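Local coordinates for succinate-semialdehyde dehydrogenase (Streptococcus pyogenes MGAS1882, PDB 4OGD), which probably catalyses the oxidation of succinic semialdehyde to succinate, with NADP+ as the cofactor, at residues A127-N132 against C204-E209; A326-G331 against T345-L350; T5-T10 against I69-M74; E423-G428 against S439-T444. All coordinates share one frame; numbering follows the deposited sequence.

From the N terminus, interaction 3 comes first. It brings strand 4-7 against the last turn of helix 63-74 and closes a mostly helical loop. Interaction 1 follows and pairs strands 124-128 and 200-206 inside the Rossmann-type sheet. The two touch where Trp131 O meets Met74 CG at 3.3 Å. Interaction 2 closes a short loop at the edge of the other large sheet, with its centre about 30 Å from that of interaction 1. Interaction 4 closes the last loop, beside the second subunit. Its centre lies about 36 Å from that of interaction 2, across the chain's centre. All four follow in series; none nests or crosses.

Interaction 1: A127-N132 against C204-E209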
# COMPACT_ATOMS: atom_id res chain seq x y z
N ALA A 127 7.24 -13.11 -0.64
CA ALA A 127 8.17 -12.26 -1.37
C ALA A 127 8.42 -12.89 -2.73
O ALA A 127 8.73 -14.08 -2.83
CB ALA A 127 9.48 -12.11 -0.59
N VAL A 128 8.25 -12.09 -3.78
CA VAL A 128 8.54 -12.54 -5.14
C VAL A 128 9.71 -11.69 -5.61
O VAL A 128 9.58 -10.48 -5.73
CB VAL A 128 7.33 -12.36 -6.08
CG1 VAL A 128 7.67 -12.89 -7.47
CG2 VAL A 128 6.12 -13.08 -5.51
N GLU A 129 10.87 -12.33 -5.83
CA GLU A 129 12.12 -11.61 -6.07
C GLU A 129 12.78 -12.03 -7.38
O GLU A 129 12.55 -13.14 -7.88
CB GLU A 129 13.07 -11.79 -4.87
CG GLU A 129 12.45 -11.37 -3.53
CD GLU A 129 11.97 -9.92 -3.49
OE1 GLU A 129 12.50 -9.10 -4.27
OE2 GLU A 129 11.07 -9.60 -2.68
N PRO A 130 13.60 -11.14 -7.97
CA PRO A 130 14.12 -11.34 -9.32
C PRO A 130 15.60 -11.69 -9.36
O PRO A 130 16.31 -11.59 -8.34
CB PRO A 130 13.90 -9.96 -9.94
CG PRO A 130 14.23 -9.03 -8.82
CD PRO A 130 13.78 -9.74 -7.53
N TRP A 131 16.08 -12.07 -10.54
CA TRP A 131 17.46 -12.56 -10.69
C TRP A 131 18.56 -11.50 -10.70
O TRP A 131 19.74 -11.84 -10.56
CB TRP A 131 17.57 -13.40 -11.97
CG TRP A 131 17.03 -12.69 -13.18
CD1 TRP A 131 15.80 -12.86 -13.74
CD2 TRP A 131 17.70 -11.69 -13.96
NE1 TRP A 131 15.66 -12.02 -14.82
CE2 TRP A 131 16.81 -11.30 -14.98
CE3 TRP A 131 18.97 -11.09 -13.90
CZ2 TRP A 131 17.15 -10.33 -15.93
CZ3 TRP A 131 19.29 -10.13 -14.83
CH2 TRP A 131 18.39 -9.75 -15.83
N ASN A 132 18.22 -10.23 -10.89
CA ASN A 132 19.31 -9.27 -11.12
C ASN A 132 20.16 -8.94 -9.88
O ASN A 132 21.36 -8.67 -10.01
CB ASN A 132 18.86 -8.03 -11.90
CG ASN A 132 17.88 -7.17 -11.14
OD1 ASN A 132 17.20 -7.64 -10.22
ND2 ASN A 132 17.81 -5.89 -11.51
N CYS A 204 5.13 -8.82 -1.33
CA CYS A 204 6.08 -7.82 -1.81
C CYS A 204 6.78 -8.38 -3.03
O CYS A 204 7.29 -9.50 -3.02
CB CYS A 204 7.09 -7.42 -0.73
SG CYS A 204 7.94 -8.81 0.08
N LEU A 205 6.78 -7.60 -4.11
CA LEU A 205 7.42 -8.06 -5.34
C LEU A 205 8.43 -7.06 -5.84
O LEU A 205 8.19 -5.85 -5.83
CB LEU A 205 6.37 -8.31 -6.43
CG LEU A 205 6.88 -8.80 -7.79
CD1 LEU A 205 5.87 -9.75 -8.41
CD2 LEU A 205 7.17 -7.64 -8.77
N THR A 206 9.55 -7.59 -6.30
CA THR A 206 10.52 -6.83 -7.07
C THR A 206 10.70 -7.57 -8.37
O THR A 206 10.90 -8.79 -8.38
CB THR A 206 11.86 -6.74 -6.33
OG1 THR A 206 11.65 -6.08 -5.07
CG2 THR A 206 12.85 -5.92 -7.14
N GLY A 207 10.60 -6.86 -9.49
CA GLY A 207 10.74 -7.52 -10.78
C GLY A 207 10.19 -6.68 -11.90
O GLY A 207 10.28 -5.45 -11.87
N SER A 208 9.62 -7.33 -12.91
CA SER A 208 9.17 -6.64 -14.11
C SER A 208 7.73 -6.21 -13.95
O SER A 208 6.99 -6.76 -13.14
CB SER A 208 9.24 -7.58 -15.31
OG SER A 208 8.19 -8.53 -15.24
N GLU A 209 7.32 -5.24 -14.76
CA GLU A 209 5.97 -4.75 -14.60
C GLU A 209 4.91 -5.76 -15.05
O GLU A 209 3.78 -5.69 -14.58
CB GLU A 209 5.77 -3.39 -15.26
CG GLU A 209 5.94 -3.38 -16.75
CD GLU A 209 5.56 -2.03 -17.32
OE1 GLU A 209 4.35 -1.75 -17.45
OE2 GLU A 209 6.47 -1.24 -17.60
O HOH W 1 10.19 -7.07 -2.81
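Val128 and Leu205 pair in register as neighbours on two parallel strands. Two backbone hydrogen bonds join the strands: Val128 N gives to Cys204 O at 2.9 Å, and Thr206 N gives to Val128 O at 2.9 Å. Both are nearly straight, at 169° and 164°.

The apolar contacts fall on both faces. On one, Ala127 CB meets Cys204 SG at 3.7 Å. On the other, Val128 CG1 touches Leu205 CD1 at 3.7 Å. Beyond the paired residues, the Pro130 ring lies against Thr206, with CG 3.8 Å from Thr206 CG2. Gly207 comes next to it, with backbone angles that call for glycine.

The polar side-chain contact centres on Glu129. Its chain bends at chi2 (-58°), and the carboxylate turns back to Thr206. OE1 lies 3.2 Å from Thr206 CB. A water gives a proton to Glu129 OE2 at 2.7 Å and also bonds to Thr206 OG1.

The pair belongs to the Rossmann-type sheet, consistent with the NADP+-binding fold of this family. Strand 152-155 flanks 124-128, and strand 225-229 flanks 200-206. Helix 136-148 packs on Glu129, Pro130 and Thr206 through Gln137.

Interaction 2: A326-G331 against T345-L350; sequences AELVYG and TIIAGL
Val329 lies over Ile346, with its CB 3.8 Å from Ile346 CG2. The two side chains meet at a slant. With Val329 CG1 anti to the backbone N (chi1 170°), the other branch, CG2, reaches along the partner strand to Ala348 CB at 3.8 Å. Next in the chain, Tyr330 sets its CB beside Ile346 CD1. Ile346 is thus met by two successive residues of 327-330.

This is a classic beta bulge in an antiparallel pair. Val329 N and Tyr330 N both give to Ile346 O, at 2.9 Å and 3.3 Å. One oxygen thus accepts two donors, which come from the same face of its carbonyl plane. Ile346 N gives the return bond to Tyr330 O and completes the bulge. Regular pairing continues on the Leu328 side. Leu328 and Ile347 make a non-hydrogen-bonded pair, and Glu327 and Ala348 a hydrogen-bonded pair through both N-H groups.

Leu328 CD1 packs on Thr345 CG2 at 3.7 Å, over the face that also carries Ile347. Beyond the strands, Ala326 CB touches Leu350 CD2 at 3.9 Å.

Strand 327-330 is an outermost strand of its sheet within the chain, and strand 365-371 continues the sheet beyond 345-348. Helix 276-288 covers the face of Tyr330, Ile346 and Ala348. Helix 308-323 covers that of Leu328 and Ile347.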
# COMPACT_ATOMS: atom_id res chain seq x y z
N ALA A 326 16.33 5.18 -35.32
CA ALA A 326 17.36 5.62 -34.39
C ALA A 326 18.75 5.51 -35.02
O ALA A 326 18.94 4.75 -35.98
CB ALA A 326 17.30 4.80 -33.10
N GLU A 327 19.70 6.25 -34.48
CA GLU A 327 21.07 6.21 -34.98
C GLU A 327 21.94 5.28 -34.15
O GLU A 327 21.95 5.37 -32.92
CB GLU A 327 21.68 7.62 -34.98
CG GLU A 327 23.15 7.63 -35.39
CD GLU A 327 23.80 9.00 -35.28
OE1 GLU A 327 23.16 9.94 -34.75
OE2 GLU A 327 24.96 9.14 -35.73
N LEU A 328 22.66 4.38 -34.82
CA LEU A 328 23.65 3.55 -34.14
C LEU A 328 24.94 4.35 -33.98
O LEU A 328 25.67 4.59 -34.95
CB LEU A 328 23.92 2.24 -34.88
CG LEU A 328 24.87 1.27 -34.17
CD1 LEU A 328 24.31 0.83 -32.82
CD2 LEU A 328 25.15 0.05 -35.03
N VAL A 329 25.20 4.78 -32.75
CA VAL A 329 26.35 5.63 -32.45
C VAL A 329 27.60 4.79 -32.23
O VAL A 329 28.69 5.15 -32.69
CB VAL A 329 26.07 6.50 -31.21
CG1 VAL A 329 27.33 7.20 -30.73
CG2 VAL A 329 24.97 7.52 -31.50
N TYR A 330 27.45 3.68 -31.52
CA TYR A 330 28.59 2.82 -31.21
C TYR A 330 28.14 1.39 -30.94
O TYR A 330 27.07 1.17 -30.39
CB TYR A 330 29.35 3.35 -29.99
CG TYR A 330 30.41 2.37 -29.51
CD1 TYR A 330 31.63 2.27 -30.17
CD2 TYR A 330 30.17 1.53 -28.43
CE1 TYR A 330 32.58 1.37 -29.75
CE2 TYR A 330 31.12 0.63 -28.00
CZ TYR A 330 32.32 0.56 -28.67
OH TYR A 330 33.27 -0.34 -28.25
N GLY A 331 28.97 0.43 -31.34
CA GLY A 331 28.75 -0.96 -30.98
C GLY A 331 27.70 -1.65 -31.83
O GLY A 331 27.65 -1.46 -33.05
N THR A 345 26.52 -0.80 -26.41
CA THR A 345 25.98 -0.25 -27.64
C THR A 345 25.37 1.10 -27.30
O THR A 345 24.77 1.25 -26.23
CB THR A 345 24.90 -1.20 -28.20
OG1 THR A 345 25.47 -2.48 -28.46
CG2 THR A 345 24.28 -0.65 -29.48
N ILE A 346 25.55 2.09 -28.17
CA ILE A 346 24.98 3.41 -27.93
C ILE A 346 24.06 3.77 -29.08
O ILE A 346 24.44 3.66 -30.24
CB ILE A 346 26.06 4.50 -27.79
CG1 ILE A 346 27.03 4.14 -26.66
CG2 ILE A 346 25.42 5.87 -27.53
CD1 ILE A 346 28.25 5.03 -26.57
N ILE A 347 22.84 4.20 -28.75
CA ILE A 347 21.92 4.71 -29.75
C ILE A 347 21.51 6.14 -29.45
O ILE A 347 21.58 6.60 -28.31
CB ILE A 347 20.66 3.85 -29.86
CG1 ILE A 347 19.92 3.80 -28.51
CG2 ILE A 347 21.01 2.46 -30.37
CD1 ILE A 347 18.58 3.07 -28.55
N ALA A 348 21.09 6.86 -30.49
CA ALA A 348 20.61 8.22 -30.33
C ALA A 348 19.51 8.45 -31.36
O ALA A 348 19.09 7.51 -32.04
CB ALA A 348 21.75 9.22 -30.51
N GLY A 349 19.03 9.68 -31.47
CA GLY A 349 17.99 10.00 -32.44
C GLY A 349 16.67 9.27 -32.25
O GLY A 349 15.97 8.99 -33.23
N LEU A 350 16.31 8.97 -31.00
CA LEU A 350 15.00 8.40 -30.73
C LEU A 350 13.93 9.49 -30.81
O LEU A 350 14.05 10.53 -30.15
CB LEU A 350 14.96 7.74 -29.35
CG LEU A 350 15.81 6.47 -29.17
CD1 LEU A 350 16.04 6.19 -27.69
CD2 LEU A 350 15.15 5.27 -29.83

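Interaction 3: T5-T10 against I69-M74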
# COMPACT_ATOMS: atom_id res chain seq x y z
N THR A 5 20.12 -24.02 -12.40
CA THR A 5 21.27 -23.14 -12.51
C THR A 5 21.95 -23.43 -13.84
O THR A 5 22.43 -24.54 -14.06
CB THR A 5 22.30 -23.37 -11.39
OG1 THR A 5 21.70 -23.09 -10.12
CG2 THR A 5 23.52 -22.47 -11.61
N ILE A 6 21.93 -22.45 -14.74
CA ILE A 6 22.68 -22.54 -15.99
C ILE A 6 23.62 -21.35 -16.07
O ILE A 6 23.17 -20.21 -16.20
CB ILE A 6 21.74 -22.54 -17.20
CG1 ILE A 6 20.69 -23.65 -17.06
CG2 ILE A 6 22.53 -22.70 -18.50
CD1 ILE A 6 19.63 -23.62 -18.14
N TYR A 7 24.92 -21.62 -16.00
CA TYR A 7 25.93 -20.57 -15.94
C TYR A 7 25.90 -19.72 -17.22
O TYR A 7 26.14 -20.24 -18.31
CB TYR A 7 27.31 -21.21 -15.78
CG TYR A 7 28.45 -20.28 -15.43
CD1 TYR A 7 28.21 -19.02 -14.88
CD2 TYR A 7 29.77 -20.65 -15.65
CE1 TYR A 7 29.25 -18.17 -14.56
CE2 TYR A 7 30.82 -19.81 -15.33
CZ TYR A 7 30.55 -18.58 -14.78
OH TYR A 7 31.59 -17.74 -14.47
N PRO A 8 25.60 -18.42 -17.09
CA PRO A 8 25.52 -17.58 -18.28
C PRO A 8 26.84 -17.40 -19.05
O PRO A 8 26.81 -16.90 -20.17
CB PRO A 8 25.05 -16.22 -17.72
CG PRO A 8 24.27 -16.59 -16.52
CD PRO A 8 25.06 -17.73 -15.90
N TYR A 9 27.97 -17.77 -18.46
CA TYR A 9 29.23 -17.61 -19.17
C TYR A 9 29.50 -18.77 -20.12
O TYR A 9 30.10 -18.58 -21.18
CB TYR A 9 30.39 -17.44 -18.19
CG TYR A 9 31.75 -17.32 -18.84
CD1 TYR A 9 31.98 -16.40 -19.85
CD2 TYR A 9 32.81 -18.11 -18.42
CE1 TYR A 9 33.22 -16.28 -20.45
CE2 TYR A 9 34.06 -18.00 -19.01
CZ TYR A 9 34.25 -17.09 -20.02
OH TYR A 9 35.49 -16.97 -20.62
N THR A 10 29.02 -19.95 -19.75
CA THR A 10 29.29 -21.17 -20.52
C THR A 10 28.02 -21.80 -21.08
O THR A 10 28.09 -22.71 -21.91
CB THR A 10 30.00 -22.23 -19.66
OG1 THR A 10 29.14 -22.63 -18.58
CG2 THR A 10 31.31 -21.68 -19.10
N ILE A 69 27.98 -18.10 -5.84
CA ILE A 69 26.66 -18.67 -6.09
C ILE A 69 25.86 -17.74 -7.01
O ILE A 69 25.21 -18.19 -7.96
CB ILE A 69 25.90 -18.91 -4.78
CG1 ILE A 69 26.44 -20.16 -4.09
CG2 ILE A 69 24.40 -19.06 -5.03
CD1 ILE A 69 25.89 -20.39 -2.70
N MET A 70 25.95 -16.45 -6.74
CA MET A 70 25.23 -15.48 -7.57
C MET A 70 25.80 -15.39 -8.99
O MET A 70 25.05 -15.37 -9.98
CB MET A 70 25.19 -14.12 -6.90
CG MET A 70 24.35 -14.10 -5.66
SD MET A 70 24.13 -12.42 -5.04
CE MET A 70 25.42 -12.33 -3.80
N THR A 71 27.12 -15.35 -9.10
CA THR A 71 27.78 -15.33 -10.41
C THR A 71 27.43 -16.57 -11.24
O THR A 71 27.10 -16.47 -12.43
CB THR A 71 29.30 -15.23 -10.26
OG1 THR A 71 29.65 -13.97 -9.66
CG2 THR A 71 29.99 -15.37 -11.62
N LYS A 72 27.50 -17.74 -10.62
CA LYS A 72 27.17 -18.97 -11.33
C LYS A 72 25.70 -19.09 -11.72
O LYS A 72 25.38 -19.73 -12.72
CB LYS A 72 27.67 -20.21 -10.55
CG LYS A 72 29.20 -20.27 -10.39
CD LYS A 72 29.91 -20.47 -11.73
CE LYS A 72 31.42 -20.26 -11.64
NZ LYS A 72 32.11 -21.29 -10.80
N ASP A 73 24.80 -18.46 -10.96
CA ASP A 73 23.37 -18.47 -11.28
C ASP A 73 23.04 -17.53 -12.44
O ASP A 73 22.42 -17.92 -13.44
CB ASP A 73 22.52 -18.03 -10.07
CG ASP A 73 22.03 -19.20 -9.21
OD1 ASP A 73 22.28 -20.38 -9.52
OD2 ASP A 73 21.37 -18.91 -8.19
N MET A 74 23.45 -16.28 -12.31
CA MET A 74 22.94 -15.27 -13.23
C MET A 74 24.00 -14.44 -13.96
O MET A 74 23.66 -13.52 -14.70
CB MET A 74 21.89 -14.38 -12.54
CG MET A 74 22.31 -13.80 -11.19
SD MET A 74 23.57 -12.54 -11.33
CE MET A 74 22.70 -11.32 -12.33
O HOH W 2 20.84 -19.95 -14.21
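The Tyr7 ring lies flat against the aliphatic part of Lys72. Lys72 CD sits over the ring centre, 3.6 Å from the centroid and only 7° off the ring normal. This is a CH-pi contact. The lysine chain bends at chi2 (-66°) and again at chi4, and CE also touches the ring at CZ. Its NZ is 5.4 Å from the centroid, at most a weak cation-pi attraction. That amine forms a salt bridge with Glu68. On the opposite face of the ring lies Tyr9 CB, set toward the rim. Thr71 O meets the ring at its edge, 3.5 Å from Tyr7 CE1.

Strand 4-7 pairs with strand 12-16 in a two-stranded antiparallel sheet. Segments 5-7 and 69-74 run nearly at right angles, with axes 6.3 Å apart at their closest. The contact therefore sets this small N-terminal sheet across the end of helix 63-74.

The Thr5 and Asp73 side chains also cross at about a right angle. Thr5 OG1 gives a hydrogen bond of 2.8 Å to Asp73 OD1. The other carboxylate oxygen, OD2, bonds to Ser163. A water accepts from Ile6 N and gives to Asp73 O, bridging the two backbones. Pro8 lays its CG against Met74 C at 3.4 Å. Lys72 O is buried here with no polar partner; Tyr7 CA points a C-H at it, 3.4 Å away.

Interaction 4: E423-G428 against S439-T444; sequences ELPFGG and SELGFT
Pro425 and Ser439 make the tight part of this contact. Ser439 OG stands 3.5 Å from Pro425 CB, and Ser439 CB lies 3.8 Å from Pro425 CD. The same CB also comes to 3.3 Å from Glu423 O. The serine side chain thus fits against the backbone from Glu423 to Pro425.

Its OG sits between the backbone N and the carbonyl carbon (chi1 83°). In that position it accepts from Leu441 N at 3.1 Å, with an N-H...O angle of 143°. This is an ST turn. It engages OG with Leu441 N, while OG and CB both lie against the other segment.

The looser part lies at Leu441. Its CD1 touches Pro425 CB at 3.8 Å, and the two side chains meet at a slant. Leu441 is partly exposed and also packs on Tyr117 of the second subunit. Glu423 is partly exposed too. Its CB is directed away from segment 439-444, and OE2 is hydrogen-bonded to Thr110 of the second subunit. Leu108 of that subunit packs on Pro425. The contact thus joins two loops at the dimer interface.

Between the two segments the contact is van der Waals packing alone. Ser439 O bonds to Tyr95. Backbone hydrogen bonds of Ser439 with Pro422 and of Phe426 with Glu437 tie the loops just beyond. Close packing and these flanking bonds together hold the two loops side by side.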
# COMPACT_ATOMS: atom_id res chain seq x y z
N GLU A 423 19.91 2.93 5.08
CA GLU A 423 19.19 4.07 5.65
C GLU A 423 18.42 4.92 4.63
O GLU A 423 17.75 5.89 5.00
CB GLU A 423 20.17 4.95 6.43
CG GLU A 423 21.20 5.64 5.55
CD GLU A 423 22.51 4.89 5.43
OE1 GLU A 423 22.54 3.65 5.57
OE2 GLU A 423 23.53 5.56 5.19
N LEU A 424 18.52 4.56 3.35
CA LEU A 424 17.88 5.36 2.29
C LEU A 424 16.67 4.63 1.70
O LEU A 424 16.78 3.47 1.28
CB LEU A 424 18.89 5.64 1.17
CG LEU A 424 20.18 6.38 1.53
CD1 LEU A 424 21.06 6.59 0.29
CD2 LEU A 424 19.87 7.71 2.21
N PRO A 425 15.50 5.31 1.64
CA PRO A 425 14.32 4.65 1.07
C PRO A 425 14.46 4.44 -0.43
O PRO A 425 15.02 5.30 -1.14
CB PRO A 425 13.18 5.63 1.37
CG PRO A 425 13.85 6.97 1.52
CD PRO A 425 15.23 6.69 2.08
N PHE A 426 13.97 3.30 -0.90
CA PHE A 426 14.12 2.91 -2.30
C PHE A 426 12.76 2.56 -2.88
O PHE A 426 12.09 1.65 -2.38
CB PHE A 426 15.06 1.71 -2.40
CG PHE A 426 15.52 1.38 -3.80
CD1 PHE A 426 14.63 0.85 -4.74
CD2 PHE A 426 16.85 1.54 -4.16
CE1 PHE A 426 15.06 0.53 -6.02
CE2 PHE A 426 17.29 1.22 -5.44
CZ PHE A 426 16.39 0.71 -6.37
N GLY A 427 12.35 3.26 -3.93
CA GLY A 427 11.11 2.93 -4.62
C GLY A 427 10.76 3.96 -5.66
O GLY A 427 11.45 4.97 -5.80
N GLY A 428 9.68 3.70 -6.40
CA GLY A 428 9.32 4.56 -7.51
C GLY A 428 7.86 4.98 -7.54
O GLY A 428 7.12 4.85 -6.55
N SER A 439 15.41 1.91 4.74
CA SER A 439 15.12 2.98 5.72
C SER A 439 13.99 2.57 6.66
O SER A 439 13.57 1.41 6.69
CB SER A 439 14.81 4.33 5.04
OG SER A 439 13.46 4.43 4.61
N GLU A 440 13.47 3.52 7.45
CA GLU A 440 12.35 3.18 8.31
C GLU A 440 11.07 3.06 7.49
O GLU A 440 10.13 2.38 7.90
CB GLU A 440 12.17 4.19 9.45
CG GLU A 440 11.19 3.67 10.52
CD GLU A 440 11.10 4.57 11.74
OE1 GLU A 440 11.74 5.65 11.74
OE2 GLU A 440 10.39 4.20 12.70
N LEU A 441 11.03 3.72 6.33
CA LEU A 441 9.85 3.60 5.46
C LEU A 441 9.65 2.15 5.03
O LEU A 441 8.52 1.69 4.88
CB LEU A 441 9.98 4.50 4.23
CG LEU A 441 10.01 6.01 4.49
CD1 LEU A 441 10.02 6.80 3.18
CD2 LEU A 441 8.84 6.45 5.36
N GLY A 442 10.75 1.44 4.84
CA GLY A 442 10.68 0.04 4.43
C GLY A 442 10.46 -0.93 5.58
O GLY A 442 10.49 -2.15 5.37
N PHE A 443 10.24 -0.41 6.78
CA PHE A 443 9.98 -1.27 7.93
C PHE A 443 8.49 -1.53 8.14
O PHE A 443 8.11 -2.58 8.66
CB PHE A 443 10.60 -0.67 9.20
CG PHE A 443 10.52 -1.57 10.39
CD1 PHE A 443 11.39 -2.64 10.52
CD2 PHE A 443 9.57 -1.35 11.38
CE1 PHE A 443 11.32 -3.48 11.61
CE2 PHE A 443 9.48 -2.19 12.48
CZ PHE A 443 10.36 -3.25 12.59
N THR A 444 7.63 -0.59 7.74
CA THR A 444 6.22 -0.66 8.13
C THR A 444 5.26 -1.21 7.09
O THR A 444 4.05 -1.24 7.33
CB THR A 444 5.71 0.70 8.60
OG1 THR A 444 6.02 1.68 7.60
CG2 THR A 444 6.37 1.10 9.92